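Local coordinates for protein particle-associated lyase (Acinetobacter bacteriophage AP22, PDB 4Y9V) that probably cleaves the capsular polysaccharide of Acinetobacter baumannii as the trimeric tailspike lyase of the phage, gripping capsular saccharide in a glycan pocket, at residues Leu77-Arg82 and Thr102-Asn107. Numbering follows the deposited sequence.
Sequences LHVKSR and TGTVFN. With EDO (1,2-ethanediol), chain G.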
ATOM      1  N   LEU A  77      28.259 -26.743   7.374  1.00  5.50           N
ATOM      2  CA  LEU A  77      29.390 -26.548   8.264  1.00  5.46           C
ATOM      3  C   LEU A  77      28.980 -25.716   9.478  1.00  5.36           C
ATOM      4  O   LEU A  77      28.484 -24.582   9.320  1.00  5.64           O
ATOM      5  CB  LEU A  77      30.526 -25.823   7.544  1.00  5.71           C
ATOM      6  CG  LEU A  77      31.793 -25.565   8.388  1.00  6.37           C
ATOM      7  CD1 LEU A  77      32.503 -26.860   8.712  1.00  7.00           C
ATOM      8  CD2 LEU A  77      32.690 -24.558   7.699  1.00  7.04           C
ATOM      9  N   HIS A  78      29.217 -26.250  10.660  1.00  5.24           N
ATOM     10  CA  HIS A  78      29.005 -25.536  11.926  1.00  5.47           C
ATOM     11  C   HIS A  78      30.304 -24.849  12.320  1.00  5.56           C
ATOM     12  O   HIS A  78      31.376 -25.457  12.242  1.00  6.85           O
ATOM     13  CB  HIS A  78      28.564 -26.512  13.012  1.00  6.20           C
ATOM     14  CG  HIS A  78      27.240 -27.107  12.755  1.00  6.88           C
ATOM     15  ND1 HIS A  78      26.990 -28.137  11.903  1.00  8.16           N
ATOM     16  CD2 HIS A  78      26.044 -26.707  13.295  1.00  8.30           C
ATOM     17  CE1 HIS A  78      25.609 -28.341  11.930  1.00  9.16           C
ATOM     18  NE2 HIS A  78      25.075 -27.494  12.778  1.00 11.11           N
ATOM     19  N   VAL A  79      30.206 -23.597  12.747  1.00  5.51           N
ATOM     20  CA  VAL A  79      31.374 -22.781  13.105  1.00  5.43           C
ATOM     21  C   VAL A  79      31.214 -22.211  14.507  1.00  5.56           C
ATOM     22  O   VAL A  79      30.220 -21.524  14.798  1.00  6.18           O
ATOM     23  CB  VAL A  79      31.620 -21.675  12.075  1.00  5.56           C
ATOM     24  CG1 VAL A  79      32.836 -20.852  12.448  1.00  5.87           C
ATOM     25  CG2 VAL A  79      31.753 -22.253  10.675  1.00  5.92           C
ATOM     26  N   LYS A  80      32.207 -22.460  15.352  1.00  5.88           N
ATOM     27  CA  LYS A  80      32.292 -21.911  16.691  1.00  6.08           C
ATOM     28  C   LYS A  80      32.618 -20.452  16.649  1.00  6.06           C
ATOM     29  O   LYS A  80      33.418 -19.953  15.837  1.00  6.48           O
ATOM     30  CB  LYS A  80      33.390 -22.668  17.443  1.00  6.73           C
ATOM     31  CG  LYS A  80      33.637 -22.237  18.870  1.00  8.76           C
ATOM     32  CD  LYS A  80      34.638 -23.125  19.626  1.00 11.28           C
ATOM     33  CE  LYS A  80      35.001 -22.603  20.974  1.00 19.49           C
ATOM     34  NZ  LYS A  80      33.857 -22.702  21.935  1.00 27.51           N
ATOM     35  N   SER A  81      32.040 -19.704  17.595  1.00  5.93           N
ATOM     36  CA  SER A  81      32.207 -18.255  17.683  1.00  5.89           C
ATOM     37  C   SER A  81      33.656 -17.866  18.031  1.00  6.10           C
ATOM     38  O   SER A  81      34.113 -18.029  19.163  1.00  7.07           O
ATOM     39  CB  SER A  81      31.296 -17.742  18.786  1.00  6.65           C
ATOM     40  OG  SER A  81      31.356 -16.353  18.899  1.00  7.39           O
ATOM     41  N   ARG A  82      34.334 -17.313  17.031  1.00  6.16           N
ATOM     42  CA  ARG A  82      35.644 -16.694  17.108  1.00  5.83           C
ATOM     43  C   ARG A  82      35.705 -15.687  15.954  1.00  5.60           C
ATOM     44  O   ARG A  82      34.909 -15.778  15.022  1.00  6.02           O
ATOM     45  CB  ARG A  82      36.846 -17.684  16.922  1.00  6.34           C
ATOM     46  CG  ARG A  82      36.886 -18.893  17.820  1.00  6.71           C
ATOM     47  CD  ARG A  82      38.160 -19.683  17.535  1.00  6.43           C
ATOM     48  NE  ARG A  82      38.362 -20.898  18.296  1.00  6.82           N
ATOM     49  CZ  ARG A  82      37.926 -22.102  17.938  1.00  6.62           C
ATOM     50  NH1 ARG A  82      37.190 -22.290  16.845  1.00  7.40           N
ATOM     51  NH2 ARG A  82      38.240 -23.147  18.681  1.00  7.62           N
ATOM     52  N   THR A 102      26.620 -16.939  16.979  1.00  6.00           N
ATOM     53  CA  THR A 102      26.724 -15.492  17.076  1.00  6.19           C
ATOM     54  C   THR A 102      28.139 -15.120  17.511  1.00  6.30           C
ATOM     55  O   THR A 102      28.721 -15.788  18.384  1.00  6.58           O
ATOM     56  CB  THR A 102      25.679 -14.975  18.073  1.00  6.43           C
ATOM     57  OG1 THR A 102      24.387 -15.298  17.523  1.00  7.64           O
ATOM     58  CG2 THR A 102      25.783 -13.464  18.284  1.00  8.04           C
ATOM     59  N   GLY A 103      28.663 -14.067  16.935  1.00  6.49           N
ATOM     60  CA  GLY A 103      30.027 -13.641  17.200  1.00  7.01           C
ATOM     61  C   GLY A 103      31.084 -14.316  16.337  1.00  6.39           C
ATOM     62  O   GLY A 103      32.261 -13.962  16.410  1.00  7.81           O
ATOM     63  N   THR A 104      30.663 -15.235  15.489  1.00  6.26           N
ATOM     64  CA  THR A 104      31.552 -15.723  14.433  1.00  6.04           C
ATOM     65  C   THR A 104      31.788 -14.561  13.460  1.00  5.57           C
ATOM     66  O   THR A 104      30.813 -14.055  12.876  1.00  6.61           O
ATOM     67  CB  THR A 104      30.914 -16.901  13.674  1.00  6.04           C
ATOM     68  OG1 THR A 104      30.695 -17.983  14.575  1.00  6.42           O
ATOM     69  CG2 THR A 104      31.798 -17.362  12.566  1.00  6.49           C
ATOM     70  N   VAL A 105      33.038 -14.173  13.273  1.00  5.34           N
ATOM     71  CA  VAL A 105      33.358 -13.054  12.396  1.00  5.50           C
ATOM     72  C   VAL A 105      34.449 -13.532  11.439  1.00  5.40           C
ATOM     73  O   VAL A 105      35.469 -14.092  11.900  1.00  6.76           O
ATOM     74  CB  VAL A 105      33.809 -11.811  13.175  1.00  6.50           C
ATOM     75  CG1 VAL A 105      34.259 -10.709  12.256  1.00  7.66           C
ATOM     76  CG2 VAL A 105      32.664 -11.338  14.061  1.00  7.50           C
ATOM     77  N   PHE A 106      34.285 -13.274  10.152  1.00  5.12           N
ATOM     78  CA  PHE A 106      35.335 -13.530   9.170  1.00  5.17           C
ATOM     79  C   PHE A 106      36.001 -12.186   8.836  1.00  5.28           C
ATOM     80  O   PHE A 106      35.348 -11.283   8.347  1.00  5.78           O
ATOM     81  CB  PHE A 106      34.791 -14.216   7.909  1.00  5.55           C
ATOM     82  CG  PHE A 106      34.142 -15.541   8.248  1.00  5.45           C
ATOM     83  CD1 PHE A 106      34.897 -16.622   8.657  1.00  6.51           C
ATOM     84  CD2 PHE A 106      32.776 -15.714   8.168  1.00  7.60           C
ATOM     85  CE1 PHE A 106      34.294 -17.823   8.995  1.00  6.73           C
ATOM     86  CE2 PHE A 106      32.192 -16.913   8.517  1.00  8.71           C
ATOM     87  CZ  PHE A 106      32.954 -17.981   8.920  1.00  6.68           C
ATOM     88  N   ASN A 107      37.289 -12.085   9.178  0.65  5.36           N
ATOM     89  CA  ASN A 107      38.046 -10.856   8.949  0.65  5.42           C
ATOM     90  C   ASN A 107      38.848 -11.024   7.658  0.65  5.13           C
ATOM     91  O   ASN A 107      39.863 -11.750   7.645  0.65  5.65           O
ATOM     92  CB  ASN A 107      38.938 -10.521  10.160  0.65  6.09           C
ATOM     93  CG  ASN A 107      39.483  -9.112  10.025  0.65  6.54           C
ATOM     94  OD1 ASN A 107      39.714  -8.618   8.933  0.65  6.70           O
ATOM     95  ND2 ASN A 107      39.685  -8.505  11.174  0.65  9.18           N
TER
HETATM   96  C1  EDO G 805      30.777 -25.539  16.786  1.00 12.41           C
HETATM   97  O1  EDO G 805      31.364 -25.873  15.591  0.90  9.46           O
HETATM   98  C2  EDO G 805      29.521 -24.645  16.641  1.00 10.91           C
HETATM   99  O2  EDO G 805      28.434 -25.336  16.095  0.90 13.09           O
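Ser81 hands its hydroxyl to the backbone of Thr102: OG donates to Thr102 O at 2.7 Å, meeting the carbonyl at a C=O...OG angle of 134° and tilted moderately from its plane. With OG anti to the backbone N (chi1 -178°), the oxygen reaches the turn at Thr102-Gly103. Gly103, with positive phi, carries the chain round that turn, and Ser81 OG comes within 3.3 Å of Gly103 C. One residue on, Arg82 O accepts from Val105 N at 3.0 Å, a nearly straight bond (165° at the hydrogen), and the CA-H of Thr104 leans on the same oxygen, 3.4 Å from CA to Arg82 O. This pairing leads into the parallel strands 83-85 and 105-109, consistent with the first coils of the parallel beta-helix expected of a pectin lyase-like tailspike; the contact sits at a corner where the chain passes from strands 77-79 and 96-100 into strands 83-85 and 105-109. Inside the corner, Val79 and Thr104 cross at about a right angle, methyl against methyl, with Val79 CG1 3.6 Å from Thr104 CG2. Thr104 OG1 sits 3.5 Å from Ser81 CA but bonds to Glu101 O, while the Glu101 carboxylate takes Ser81 N. The Arg82 side chain sets off away from the 102-107 segment; its guanidinium NH1 forms a salt bridge with Asp48, and Lys80 CD rests on one face, offset toward the rim. A 1,2-ethanediol, probably from the crystallisation liquor, lies beside His78, its O2 3.3 Å from His78 CB and its O1 bonded weakly to His78 O.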